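Local coordinates for peptidoglycan D,D-transpeptidase FtsI (Burkholderia pseudomallei, PDB 6HZI), which probably cross-links peptidoglycan strands as a penicillin-binding D,D-transpeptidase, the enzyme class that beta-lactam antibiotics acylate, at residues K13-T18 against S48-P53; M37-Q42 against M204-F209; R57-V62 against P151-P156; K274-F279 against A293-E298. All coordinates share one frame; numbering follows the deposited sequence.

Contact 1 (K13-T18 against S48-P53); sequences KIQYIT and SLVNYP
The carboxamide of Q15 grips the backbone of L49 at both ends, and this pair of hydrogen bonds is the main polar tie between helix 12-28 and strand 46-52. OE1 of Q15 accepts from N of L49 at 2.7 Å; the bond is nearly straight, 164° at the hydrogen, and the donor lies in the amide plane on a lone pair. NE2 of Q15 returns a bond to O of L49 at 2.8 Å, more bent and arriving above the carbonyl plane. The bend of the Q15 chain at its second torsion (chi2 87°) turns the carboxamide onto the strand, and the two bonds together fix which way round the amide sits.

Hydroxyls make a second polar link. OG of S48 donates to OG1 of T18 at 2.8 Å, and OG1 of T18 in turn donates to O of I14 at 2.7 Å. That carbonyl also takes the helical bond from N of T18, the two donors reaching it from opposite faces, which completes a buried chain of hydrogen bonds.

Van der Waals contact is concentrated on V50, whose CG2 meets CG2 of T18 at 3.6 Å and packs equally close against the amide carbon CD of Q15.

The helix lies against the edge strand of the central antiparallel sheet, the axes of 13-18 and 48-52 running 29° apart. T18 also touches A36 and V38 of strand 33-40, while I14 and I17 lean on helix 310-324; two helices from near the chain ends thus pack together beside the sheet, consistent with the beta-lactamase-like fold of penicillin-binding transpeptidases.

Contact 2 (M37-Q42 against M204-F209); sequences MVIDVQ and MPVTIF
I39 and V206 meet in a buried, largely apolar contact that lays an irregular connection, the loop between helices 187-198 and 225-238, across the end of strand 33-40; no hydrogen bond joins the two segments. CD1 of I39 touches CG1 of V206 at 3.8 Å and CG2 at 3.9 Å, so the tip of the isoleucine rests against both methyls of the valine. The two side chains cross at about a right angle. CE of M37 lies farther off, 4.5 Å from CG1 of V206.

Strand 33-40 is an inner strand of the antiparallel sheet of the penicillin-binding transpeptidase fold, bonded on one side to strand 46-52 and on the other to strand 290-297. F188 of helix 187-198 touches both M37 and V206, and T195 of that helix touches I39.

Where the strand ends, M204 meets backbone carbonyls instead. Bends at its second and third torsions (chi2 -58°, chi3 -83°) curl the chain back, bringing the CE methyl to 3.3 Å from O of Q42, while its CG methylene lies 4.0 Å from O of V41. The V41 carbonyl has a polar partner in ND1 of H199, which also packs against M204 and Q42.

Contact 3 (R57-V62 against P151-P156); sequences RVLTDV and PKVGFP
P151 opens the approach to helix 57-60 with its ring: CG lies 4.4 Å from CD2 of L59, a loose apolar touch at the buried end of the contact. The same proline also rests on F188 and R192 of helix 187-198.

Two residues on, V153 comes from the other side of the leucine fork. Its CG2 meets CD1 of L59 tip to tip at 4.1 Å; CD2 of L59 faces the proline, while CD1 is shared by V153 and the F155 ring. V153 and L59 both touch F188 as well, which makes that phenylalanine a common neighbour of both segments.

At G154 the chain turns with positive phi (95°), a conformation in which a beta carbon would crowd the preceding carbonyl, and F155 is thereby brought back toward the helix. With CG anti to its backbone N (chi1 175°), the F155 ring extends to L59 and T60. Its CD2 passes 4.0 Å from CB of L59, the two side chains sliding by each other in opposite directions. CG2 of T60 meets the ring at its edge and in its plane, 3.7 Å from CE2. OG1 of T60 turns away to bond to the carbonyl O of N56, just before the segment.

No hydrogen bond links the two segments, and the contact runs from buried proline to a partly exposed aromatic edge. L59 packs among P151, V153 and F155, so that the short helix following strand 46-52 meets the loop between helices 135-144 and 171-178: loop-to-helix packing beside helix 187-198 within the penicillin-binding transpeptidase domain.

Contact 4 (K274-F279 against A293-E298); sequences KYRASF and AVSVDE
R276 and D297 stack flat on one another across the hairpin of strands 274-283 and 290-297, the guanidinium and carboxylate planes only 7° apart. OD1 of D297 sits over the centre of the guanidinium, 3.8 Å above it. The salt bridge from NH2 of R276 to OD2 of D297 is long, 3.8 Å, and works by charge alone, since no N-H points at the oxygen. A bend at the third torsion of R276 (chi3 -68°) folds the group over the neighbouring strand, where OG of S295 meets its edge in plane and accepts a weak bond from NH1.

S278 and S295, a non-hydrogen-bonded pair on the same sheet face, join their OG atoms at 2.6 Å; either could donate. Side chains of A277, F279, V294 and V296 project from the other face, toward helix 310-324 in the case of A277, F279 and V294.

Between the strands the antiparallel backbone is regular, with paired bonds at A277-V296 and F279-V294, for example N of F279 to O of V294 at 2.8 Å. E298 leaves the strand yet still donates its N to O of Y275, and its carboxylate is bridged to K264. Both are inner strands of the transpeptidase sheet; 256-266, beyond 274-283, probably carries the K(T/S)G motif.

Backbone bonds thus carry the pairing, while the polar face adds a serine hydroxyl bond and an ion pair whose stacked geometry suggests electrostatic attraction rather than directed hydrogen bonding.

Contacts 1, 2 and 4 are buried and reach the same antiparallel sheet: contact 4 pairs two inner strands by backbone bonds, contact 2 lays a loop on strand 33-40 and contact 1 sets a helix against edge strand 46-52. Neighbouring strands tie them together, through V38 N to S48 O and M37 N to A293 O. Contact 3 is only partly buried and lies off the sheet, but N51 of contact 1 bonds to N of V58, and V153 touches V206 of contact 2. Chemistry follows place: polar bonds serve contacts 1 and 4, whereas contacts 2 and 3 rest mainly on apolar contacts, without a hydrogen bond between their segments, and share F188 as a neighbour.

Contact 1 (K13-T18 against S48-P53)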
loop_
_atom_site.group_PDB
_atom_site.type_symbol
_atom_site.label_atom_id
_atom_site.label_comp_id
_atom_site.label_asym_id
_atom_site.label_seq_id
_atom_site.Cartn_x
_atom_site.Cartn_y
_atom_site.Cartn_z
ATOM N N LYS A 13 -0.077 -16.134 -17.323
ATOM C CA LYS A 13 0.343 -16.958 -16.148
ATOM C C LYS A 13 0.079 -16.174 -14.848
ATOM O O LYS A 13 -0.467 -16.700 -13.885
ATOM C CB LYS A 13 1.835 -17.303 -16.175
ATOM C CG LYS A 13 2.273 -18.290 -17.243
ATOM C CD LYS A 13 3.802 -18.514 -17.305
ATOM C CE LYS A 13 4.263 -19.259 -18.550
ATOM N NZ LYS A 13 5.743 -19.309 -18.620
ATOM N N ILE A 14 0.536 -14.942 -14.801
ATOM C CA ILE A 14 0.451 -14.095 -13.581
ATOM C C ILE A 14 -1.017 -13.753 -13.330
ATOM O O ILE A 14 -1.448 -13.761 -12.176
ATOM C CB ILE A 14 1.377 -12.875 -13.721
ATOM C CG1 ILE A 14 2.816 -13.358 -13.932
ATOM C CG2 ILE A 14 1.254 -11.957 -12.512
ATOM C CD1 ILE A 14 3.709 -12.285 -14.465
ATOM N N GLN A 15 -1.773 -13.534 -14.388
ATOM C CA GLN A 15 -3.209 -13.228 -14.288
ATOM C C GLN A 15 -3.863 -14.463 -13.678
ATOM O O GLN A 15 -4.677 -14.302 -12.751
ATOM C CB GLN A 15 -3.808 -12.807 -15.637
ATOM C CG GLN A 15 -5.300 -12.503 -15.574
ATOM C CD GLN A 15 -5.643 -11.086 -15.188
ATOM O OE1 GLN A 15 -4.740 -10.322 -14.787
ATOM N NE2 GLN A 15 -6.947 -10.746 -15.313
ATOM N N TYR A 16 -3.505 -15.656 -14.145
ATOM C CA TYR A 16 -4.170 -16.882 -13.644
ATOM C C TYR A 16 -3.799 -17.086 -12.169
ATOM O O TYR A 16 -4.693 -17.265 -11.316
ATOM C CB TYR A 16 -3.856 -18.115 -14.489
ATOM C CG TYR A 16 -4.610 -19.321 -13.987
ATOM C CD1 TYR A 16 -5.999 -19.369 -14.085
ATOM C CD2 TYR A 16 -3.958 -20.357 -13.348
ATOM C CE1 TYR A 16 -6.721 -20.414 -13.547
ATOM C CE2 TYR A 16 -4.675 -21.413 -12.811
ATOM C CZ TYR A 16 -6.056 -21.449 -12.921
ATOM O OH TYR A 16 -6.783 -22.489 -12.432
ATOM N N ILE A 17 -2.509 -17.028 -11.872
ATOM C CA ILE A 17 -1.981 -17.084 -10.486
ATOM C C ILE A 17 -2.726 -16.081 -9.606
ATOM O O ILE A 17 -2.975 -16.394 -8.421
ATOM C CB ILE A 17 -0.501 -16.730 -10.480
ATOM C CG1 ILE A 17 0.337 -17.936 -10.903
ATOM C CG2 ILE A 17 -0.115 -16.152 -9.117
ATOM C CD1 ILE A 17 1.800 -17.572 -11.177
ATOM N N THR A 18 -3.007 -14.886 -10.138
ATOM C CA THR A 18 -3.618 -13.791 -9.338
ATOM C C THR A 18 -5.089 -14.183 -9.113
ATOM O O THR A 18 -5.607 -14.090 -7.979
ATOM C CB THR A 18 -3.383 -12.421 -10.002
ATOM O OG1 THR A 18 -1.992 -12.090 -10.127
ATOM C CG2 THR A 18 -4.034 -11.318 -9.206
ATOM N N SER A 48 -0.892 -8.194 -13.972
ATOM C CA SER A 48 -2.191 -8.829 -13.695
ATOM C C SER A 48 -3.115 -7.797 -13.110
ATOM O O SER A 48 -2.643 -6.807 -12.514
ATOM C CB SER A 48 -2.093 -10.026 -12.774
ATOM O OG SER A 48 -1.704 -9.629 -11.457
ATOM N N LEU A 49 -4.397 -8.061 -13.286
ATOM C CA LEU A 49 -5.449 -7.133 -12.856
ATOM C C LEU A 49 -6.707 -7.975 -12.711
ATOM O O LEU A 49 -7.190 -8.495 -13.727
ATOM C CB LEU A 49 -5.580 -5.993 -13.871
ATOM C CG LEU A 49 -6.563 -4.893 -13.458
ATOM C CD1 LEU A 49 -6.000 -4.039 -12.350
ATOM C CD2 LEU A 49 -6.899 -4.017 -14.636
ATOM N N VAL A 50 -7.133 -8.174 -11.469
ATOM C CA VAL A 50 -8.117 -9.217 -11.135
ATOM C C VAL A 50 -9.112 -8.659 -10.128
ATOM O O VAL A 50 -8.722 -8.056 -9.128
ATOM C CB VAL A 50 -7.410 -10.492 -10.643
ATOM C CG1 VAL A 50 -8.414 -11.474 -10.077
ATOM C CG2 VAL A 50 -6.613 -11.147 -11.768
ATOM N N ASN A 51 -10.380 -8.871 -10.433
ATOM C CA ASN A 51 -11.494 -8.669 -9.490
ATOM C C ASN A 51 -12.283 -9.980 -9.364
ATOM O O ASN A 51 -12.637 -10.528 -10.364
ATOM C CB ASN A 51 -12.410 -7.573 -9.984
ATOM C CG ASN A 51 -11.695 -6.276 -10.288
ATOM O OD1 ASN A 51 -11.767 -5.356 -9.475
ATOM N ND2 ASN A 51 -11.148 -6.129 -11.490
ATOM N N TYR A 52 -12.640 -10.419 -8.164
ATOM C CA TYR A 52 -13.559 -11.564 -7.978
ATOM C C TYR A 52 -14.693 -11.155 -7.064
ATOM O O TYR A 52 -14.439 -10.889 -5.887
ATOM C CB TYR A 52 -12.858 -12.783 -7.382
ATOM C CG TYR A 52 -13.811 -13.933 -7.386
ATOM C CD1 TYR A 52 -14.201 -14.480 -8.594
ATOM C CD2 TYR A 52 -14.458 -14.353 -6.235
ATOM C CE1 TYR A 52 -15.135 -15.498 -8.655
ATOM C CE2 TYR A 52 -15.385 -15.385 -6.268
ATOM C CZ TYR A 52 -15.726 -15.953 -7.490
ATOM O OH TYR A 52 -16.621 -16.977 -7.617
ATOM N N PRO A 53 -15.959 -11.136 -7.547
ATOM C CA PRO A 53 -16.307 -11.353 -8.965
ATOM C C PRO A 53 -15.671 -10.477 -10.057
ATOM O O PRO A 53 -16.367 -9.687 -10.669
ATOM C CB PRO A 53 -17.771 -10.945 -9.000
ATOM C CG PRO A 53 -18.277 -11.301 -7.619
ATOM C CD PRO A 53 -17.138 -10.977 -6.686
#

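Contact 2 (M37-Q42 against M204-F209)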
loop_
_atom_site.group_PDB
_atom_site.type_symbol
_atom_site.label_atom_id
_atom_site.label_comp_id
_atom_site.label_asym_id
_atom_site.label_seq_id
_atom_site.Cartn_x
_atom_site.Cartn_y
_atom_site.Cartn_z
ATOM N N MET A 37 -3.702 -7.041 -8.029
ATOM C CA MET A 37 -2.959 -6.660 -9.245
ATOM C C MET A 37 -1.449 -6.701 -8.986
ATOM O O MET A 37 -1.036 -6.560 -7.819
ATOM C CB MET A 37 -3.402 -5.264 -9.726
ATOM C CG MET A 37 -2.898 -4.101 -8.898
ATOM S SD MET A 37 -3.514 -2.510 -9.465
ATOM C CE MET A 37 -2.557 -2.291 -10.970
ATOM N N VAL A 38 -0.684 -6.885 -10.060
ATOM C CA VAL A 38 0.794 -6.964 -10.058
ATOM C C VAL A 38 1.277 -5.971 -11.079
ATOM O O VAL A 38 0.738 -5.992 -12.203
ATOM C CB VAL A 38 1.298 -8.378 -10.379
ATOM C CG1 VAL A 38 2.810 -8.470 -10.223
ATOM C CG2 VAL A 38 0.624 -9.405 -9.460
ATOM N N ILE A 39 2.239 -5.157 -10.665
ATOM C CA ILE A 39 2.949 -4.136 -11.482
ATOM C C ILE A 39 4.425 -4.515 -11.558
ATOM O O ILE A 39 5.044 -4.812 -10.497
ATOM C CB ILE A 39 2.796 -2.760 -10.835
ATOM C CG1 ILE A 39 1.315 -2.441 -10.618
ATOM C CG2 ILE A 39 3.513 -1.741 -11.685
ATOM C CD1 ILE A 39 1.012 -1.023 -10.133
ATOM N N ASP A 40 4.977 -4.489 -12.769
ATOM C CA ASP A 40 6.428 -4.638 -12.987
ATOM C C ASP A 40 7.058 -3.306 -12.606
ATOM O O ASP A 40 6.663 -2.271 -13.165
ATOM C CB ASP A 40 6.747 -4.974 -14.442
ATOM C CG ASP A 40 8.231 -5.003 -14.727
ATOM O OD1 ASP A 40 8.856 -5.960 -14.302
ATOM O OD2 ASP A 40 8.730 -4.067 -15.367
ATOM N N VAL A 41 8.006 -3.334 -11.696
ATOM C CA VAL A 41 8.594 -2.102 -11.122
ATOM C C VAL A 41 9.407 -1.376 -12.179
ATOM O O VAL A 41 9.325 -0.159 -12.136
ATOM C CB VAL A 41 9.442 -2.422 -9.885
ATOM C CG1 VAL A 41 10.254 -1.209 -9.455
ATOM C CG2 VAL A 41 8.535 -2.931 -8.764
ATOM N N GLN A 42 10.140 -2.064 -13.060
ATOM C CA GLN A 42 11.090 -1.398 -14.005
ATOM C C GLN A 42 10.324 -0.615 -15.066
ATOM O O GLN A 42 10.839 0.448 -15.507
ATOM C CB GLN A 42 12.082 -2.358 -14.672
ATOM C CG GLN A 42 13.388 -2.516 -13.889
ATOM C CD GLN A 42 14.044 -1.192 -13.521
ATOM O OE1 GLN A 42 13.770 -0.618 -12.465
ATOM N NE2 GLN A 42 14.927 -0.676 -14.381
ATOM N N MET A 204 6.144 5.667 -11.653
ATOM C CA MET A 204 6.044 5.084 -13.008
ATOM C C MET A 204 4.609 5.228 -13.476
ATOM O O MET A 204 3.658 5.199 -12.671
ATOM C CB MET A 204 6.489 3.623 -12.971
ATOM C CG MET A 204 7.965 3.523 -12.597
ATOM S SD MET A 204 8.943 4.474 -13.804
ATOM C CE MET A 204 9.080 3.268 -15.119
ATOM N N PRO A 205 4.452 5.537 -14.783
ATOM C CA PRO A 205 3.150 5.462 -15.441
ATOM C C PRO A 205 2.719 3.991 -15.398
ATOM O O PRO A 205 3.499 3.116 -15.751
ATOM C CB PRO A 205 3.390 5.932 -16.889
ATOM C CG PRO A 205 4.791 6.509 -16.878
ATOM C CD PRO A 205 5.532 5.869 -15.724
ATOM N N VAL A 206 1.514 3.726 -14.922
ATOM C CA VAL A 206 1.047 2.324 -14.807
ATOM C C VAL A 206 0.054 2.099 -15.923
ATOM O O VAL A 206 -0.994 2.724 -15.912
ATOM C CB VAL A 206 0.464 1.997 -13.426
ATOM C CG1 VAL A 206 -0.114 0.598 -13.405
ATOM C CG2 VAL A 206 1.534 2.166 -12.351
ATOM N N THR A 207 0.367 1.134 -16.764
ATOM C CA THR A 207 -0.190 0.995 -18.126
ATOM C C THR A 207 -0.519 -0.488 -18.297
ATOM O O THR A 207 0.281 -1.298 -17.762
ATOM C CB THR A 207 0.853 1.536 -19.125
ATOM O OG1 THR A 207 0.333 1.409 -20.438
ATOM C CG2 THR A 207 2.218 0.849 -19.047
ATOM N N ILE A 208 -1.592 -0.795 -19.035
ATOM C CA ILE A 208 -1.953 -2.152 -19.509
ATOM C C ILE A 208 -1.305 -2.451 -20.866
ATOM O O ILE A 208 -1.598 -3.502 -21.405
ATOM C CB ILE A 208 -3.481 -2.247 -19.547
ATOM C CG1 ILE A 208 -3.997 -2.164 -18.124
ATOM C CG2 ILE A 208 -3.973 -3.512 -20.188
ATOM C CD1 ILE A 208 -5.450 -1.955 -18.064
ATOM N N PHE A 209 -0.377 -1.633 -21.349
ATOM C CA PHE A 209 0.328 -1.841 -22.641
ATOM C C PHE A 209 1.823 -1.977 -22.394
ATOM O O PHE A 209 2.334 -1.347 -21.471
ATOM C CB PHE A 209 0.075 -0.678 -23.605
ATOM C CG PHE A 209 -1.316 -0.663 -24.187
ATOM C CD1 PHE A 209 -2.351 -0.045 -23.520
ATOM C CD2 PHE A 209 -1.590 -1.290 -25.380
ATOM C CE1 PHE A 209 -3.638 -0.074 -24.029
ATOM C CE2 PHE A 209 -2.865 -1.266 -25.922
ATOM C CZ PHE A 209 -3.887 -0.658 -25.239
#

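Contact 3 (R57-V62 against P151-P156)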
loop_
_atom_site.group_PDB
_atom_site.type_symbol
_atom_site.label_atom_id
_atom_site.label_comp_id
_atom_site.label_asym_id
_atom_site.label_seq_id
_atom_site.Cartn_x
_atom_site.Cartn_y
_atom_site.Cartn_z
ATOM N N ARG A 57 -13.634 -3.409 -9.597
ATOM C CA ARG A 57 -13.805 -2.628 -8.333
ATOM C C ARG A 57 -12.444 -2.016 -7.960
ATOM O O ARG A 57 -12.359 -0.927 -7.326
ATOM C CB ARG A 57 -14.434 -3.493 -7.233
ATOM C CG ARG A 57 -15.949 -3.683 -7.353
ATOM C CD ARG A 57 -16.548 -4.645 -6.320
ATOM N NE ARG A 57 -15.703 -5.834 -6.217
ATOM C CZ ARG A 57 -15.706 -6.874 -7.067
ATOM N NH1 ARG A 57 -16.558 -6.943 -8.084
ATOM N NH2 ARG A 57 -14.869 -7.877 -6.875
ATOM N N VAL A 58 -11.416 -2.661 -8.471
ATOM C CA VAL A 58 -9.977 -2.254 -8.449
ATOM C C VAL A 58 -9.795 -0.808 -8.901
ATOM O O VAL A 58 -8.957 -0.107 -8.317
ATOM C CB VAL A 58 -9.147 -3.184 -9.357
ATOM C CG1 VAL A 58 -7.669 -3.014 -9.113
ATOM C CG2 VAL A 58 -9.487 -4.630 -9.087
ATOM N N LEU A 59 -10.528 -0.413 -9.934
ATOM C CA LEU A 59 -10.467 0.933 -10.526
ATOM C C LEU A 59 -11.653 1.803 -10.092
ATOM O O LEU A 59 -11.420 3.036 -9.992
ATOM C CB LEU A 59 -10.351 0.796 -12.044
ATOM C CG LEU A 59 -8.977 0.297 -12.495
ATOM C CD1 LEU A 59 -8.939 -0.173 -13.914
ATOM C CD2 LEU A 59 -7.962 1.389 -12.362
ATOM N N THR A 60 -12.815 1.207 -9.762
ATOM C CA THR A 60 -14.089 1.941 -9.454
ATOM C C THR A 60 -14.269 2.176 -7.947
ATOM O O THR A 60 -14.799 3.203 -7.597
ATOM C CB THR A 60 -15.359 1.222 -9.939
ATOM O OG1 THR A 60 -15.443 -0.065 -9.318
ATOM C CG2 THR A 60 -15.410 1.060 -11.438
ATOM N N ASP A 61 -13.893 1.235 -7.099
ATOM C CA ASP A 61 -14.234 1.280 -5.652
ATOM C C ASP A 61 -13.164 2.049 -4.883
ATOM O O ASP A 61 -11.956 1.778 -5.025
ATOM C CB ASP A 61 -14.416 -0.126 -5.085
ATOM C CG ASP A 61 -15.733 -0.781 -5.473
ATOM O OD1 ASP A 61 -16.483 -0.222 -6.368
ATOM O OD2 ASP A 61 -15.997 -1.844 -4.880
ATOM N N VAL A 62 -13.601 3.000 -4.087
ATOM C CA VAL A 62 -12.676 3.857 -3.299
ATOM C C VAL A 62 -12.957 3.595 -1.833
ATOM O O VAL A 62 -14.105 3.273 -1.539
ATOM C CB VAL A 62 -12.869 5.336 -3.629
ATOM C CG1 VAL A 62 -12.558 5.558 -5.089
ATOM C CG2 VAL A 62 -14.278 5.804 -3.259
ATOM N N PRO A 151 -7.076 7.358 -12.603
ATOM C CA PRO A 151 -6.082 6.824 -13.517
ATOM C C PRO A 151 -6.648 6.803 -14.942
ATOM O O PRO A 151 -7.823 6.490 -15.119
ATOM C CB PRO A 151 -5.882 5.387 -13.040
ATOM C CG PRO A 151 -6.398 5.393 -11.623
ATOM C CD PRO A 151 -7.524 6.390 -11.599
ATOM N N LYS A 152 -5.797 7.072 -15.916
ATOM C CA LYS A 152 -6.187 7.000 -17.341
ATOM C C LYS A 152 -5.538 5.752 -17.925
ATOM O O LYS A 152 -4.415 5.845 -18.295
ATOM C CB LYS A 152 -5.735 8.281 -18.039
ATOM C CG LYS A 152 -6.266 9.533 -17.374
ATOM C CD LYS A 152 -6.125 10.784 -18.205
ATOM C CE LYS A 152 -7.173 11.822 -17.843
ATOM N NZ LYS A 152 -6.556 13.166 -17.769
ATOM N N VAL A 153 -6.227 4.622 -17.942
ATOM C CA VAL A 153 -5.655 3.342 -18.414
ATOM C C VAL A 153 -6.611 2.731 -19.430
ATOM O O VAL A 153 -6.463 1.546 -19.730
ATOM C CB VAL A 153 -5.375 2.405 -17.228
ATOM C CG1 VAL A 153 -4.333 3.007 -16.332
ATOM C CG2 VAL A 153 -6.602 2.076 -16.428
ATOM N N GLY A 154 -7.517 3.522 -19.983
ATOM C CA GLY A 154 -8.396 3.047 -21.061
ATOM C C GLY A 154 -9.715 2.569 -20.508
ATOM O O GLY A 154 -10.522 2.028 -21.278
ATOM N N PHE A 155 -9.943 2.742 -19.216
ATOM C CA PHE A 155 -11.180 2.278 -18.550
ATOM C C PHE A 155 -11.981 3.508 -18.161
ATOM O O PHE A 155 -11.587 4.290 -17.301
ATOM C CB PHE A 155 -10.906 1.343 -17.369
ATOM C CG PHE A 155 -12.151 0.959 -16.607
ATOM C CD1 PHE A 155 -13.054 0.032 -17.131
ATOM C CD2 PHE A 155 -12.430 1.521 -15.367
ATOM C CE1 PHE A 155 -14.211 -0.325 -16.444
ATOM C CE2 PHE A 155 -13.594 1.186 -14.688
ATOM C CZ PHE A 155 -14.478 0.254 -15.220
ATOM N N PRO A 156 -13.161 3.693 -18.770
ATOM C CA PRO A 156 -13.982 4.865 -18.470
ATOM C C PRO A 156 -14.611 4.603 -17.095
ATOM O O PRO A 156 -14.977 3.464 -16.788
ATOM C CB PRO A 156 -15.014 4.800 -19.598
ATOM C CG PRO A 156 -15.240 3.275 -19.781
ATOM C CD PRO A 156 -13.833 2.715 -19.662
#

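Contact 4 (K274-F279 against A293-E298)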
loop_
_atom_site.group_PDB
_atom_site.type_symbol
_atom_site.label_atom_id
_atom_site.label_comp_id
_atom_site.label_asym_id
_atom_site.label_seq_id
_atom_site.Cartn_x
_atom_site.Cartn_y
_atom_site.Cartn_z
ATOM N N LYS A 274 -17.789 -5.192 9.803
ATOM C CA LYS A 274 -17.925 -4.873 8.361
ATOM C C LYS A 274 -16.705 -4.021 7.973
ATOM O O LYS A 274 -16.750 -2.774 8.099
ATOM C CB LYS A 274 -19.312 -4.282 8.104
ATOM C CG LYS A 274 -20.465 -5.290 8.155
ATOM C CD LYS A 274 -21.859 -4.657 8.170
ATOM C CE LYS A 274 -22.992 -5.657 8.269
ATOM N NZ LYS A 274 -24.305 -4.975 8.224
ATOM N N TYR A 275 -15.619 -4.681 7.553
ATOM C CA TYR A 275 -14.352 -3.999 7.184
ATOM C C TYR A 275 -13.705 -4.586 5.914
ATOM O O TYR A 275 -13.978 -5.737 5.518
ATOM C CB TYR A 275 -13.375 -4.112 8.348
ATOM C CG TYR A 275 -12.915 -5.527 8.577
ATOM C CD1 TYR A 275 -13.681 -6.407 9.309
ATOM C CD2 TYR A 275 -11.713 -5.973 8.071
ATOM C CE1 TYR A 275 -13.281 -7.711 9.519
ATOM C CE2 TYR A 275 -11.281 -7.262 8.293
ATOM C CZ TYR A 275 -12.083 -8.139 8.996
ATOM O OH TYR A 275 -11.677 -9.417 9.189
ATOM N N ARG A 276 -12.770 -3.814 5.348
ATOM C CA ARG A 276 -11.964 -4.161 4.150
ATOM C C ARG A 276 -10.494 -4.315 4.544
ATOM O O ARG A 276 -9.905 -3.382 5.123
ATOM C CB ARG A 276 -12.143 -3.072 3.102
ATOM C CG ARG A 276 -11.345 -3.331 1.841
ATOM C CD ARG A 276 -11.167 -2.010 1.143
ATOM N NE ARG A 276 -12.444 -1.536 0.635
ATOM C CZ ARG A 276 -13.020 -2.026 -0.458
ATOM N NH1 ARG A 276 -12.457 -3.030 -1.108
ATOM N NH2 ARG A 276 -14.166 -1.543 -0.873
ATOM N N ALA A 277 -9.925 -5.476 4.280
ATOM C CA ALA A 277 -8.523 -5.778 4.641
ATOM C C ALA A 277 -7.676 -5.644 3.374
ATOM O O ALA A 277 -7.894 -6.427 2.433
ATOM C CB ALA A 277 -8.400 -7.169 5.200
ATOM N N SER A 278 -6.784 -4.658 3.336
ATOM C CA SER A 278 -5.927 -4.411 2.157
ATOM C C SER A 278 -4.450 -4.545 2.540
ATOM O O SER A 278 -4.069 -4.393 3.729
ATOM C CB SER A 278 -6.288 -3.113 1.538
ATOM O OG SER A 278 -7.680 -3.089 1.230
ATOM N N PHE A 279 -3.649 -4.943 1.577
ATOM C CA PHE A 279 -2.190 -5.082 1.729
ATOM C C PHE A 279 -1.520 -4.650 0.430
ATOM O O PHE A 279 -1.995 -5.064 -0.665
ATOM C CB PHE A 279 -1.806 -6.524 2.063
ATOM C CG PHE A 279 -0.374 -6.633 2.534
ATOM C CD1 PHE A 279 0.665 -6.781 1.618
ATOM C CD2 PHE A 279 -0.074 -6.518 3.892
ATOM C CE1 PHE A 279 1.983 -6.824 2.045
ATOM C CE2 PHE A 279 1.243 -6.585 4.311
ATOM C CZ PHE A 279 2.266 -6.680 3.383
ATOM N N ALA A 293 -0.700 -5.661 -4.869
ATOM C CA ALA A 293 -1.747 -5.072 -4.016
ATOM C C ALA A 293 -2.929 -6.031 -3.968
ATOM O O ALA A 293 -3.328 -6.581 -5.033
ATOM C CB ALA A 293 -2.144 -3.714 -4.533
ATOM N N VAL A 294 -3.481 -6.185 -2.772
ATOM C CA VAL A 294 -4.592 -7.133 -2.498
ATOM C C VAL A 294 -5.579 -6.439 -1.585
ATOM O O VAL A 294 -5.135 -5.826 -0.577
ATOM C CB VAL A 294 -4.098 -8.427 -1.825
ATOM C CG1 VAL A 294 -5.262 -9.356 -1.552
ATOM C CG2 VAL A 294 -3.070 -9.135 -2.666
ATOM N N SER A 295 -6.857 -6.587 -1.890
ATOM C CA SER A 295 -7.963 -6.073 -1.045
ATOM C C SER A 295 -9.100 -7.114 -0.960
ATOM O O SER A 295 -9.533 -7.629 -2.012
ATOM C CB SER A 295 -8.385 -4.728 -1.556
ATOM O OG SER A 295 -9.258 -4.094 -0.631
ATOM N N VAL A 296 -9.522 -7.475 0.255
ATOM C CA VAL A 296 -10.624 -8.456 0.518
ATOM C C VAL A 296 -11.703 -7.698 1.292
ATOM O O VAL A 296 -11.445 -7.254 2.449
ATOM C CB VAL A 296 -10.124 -9.702 1.267
ATOM C CG1 VAL A 296 -11.217 -10.694 1.609
ATOM C CG2 VAL A 296 -9.017 -10.388 0.503
ATOM N N ASP A 297 -12.846 -7.487 0.646
ATOM C CA ASP A 297 -13.940 -6.697 1.226
ATOM C C ASP A 297 -14.843 -7.613 2.059
ATOM O O ASP A 297 -15.264 -8.667 1.534
ATOM C CB ASP A 297 -14.697 -5.978 0.120
ATOM C CG ASP A 297 -15.472 -4.805 0.669
ATOM O OD1 ASP A 297 -15.097 -4.326 1.777
ATOM O OD2 ASP A 297 -16.466 -4.413 0.018
ATOM N N GLU A 298 -15.118 -7.195 3.308
ATOM C CA GLU A 298 -16.101 -7.784 4.255
ATOM C C GLU A 298 -15.955 -9.282 4.313
ATOM O O GLU A 298 -16.898 -10.021 4.052
ATOM C CB GLU A 298 -17.529 -7.456 3.867
ATOM C CG GLU A 298 -17.789 -5.973 3.812
ATOM C CD GLU A 298 -19.249 -5.682 3.531
ATOM O OE1 GLU A 298 -20.091 -6.654 3.611
ATOM O OE2 GLU A 298 -19.538 -4.486 3.217
#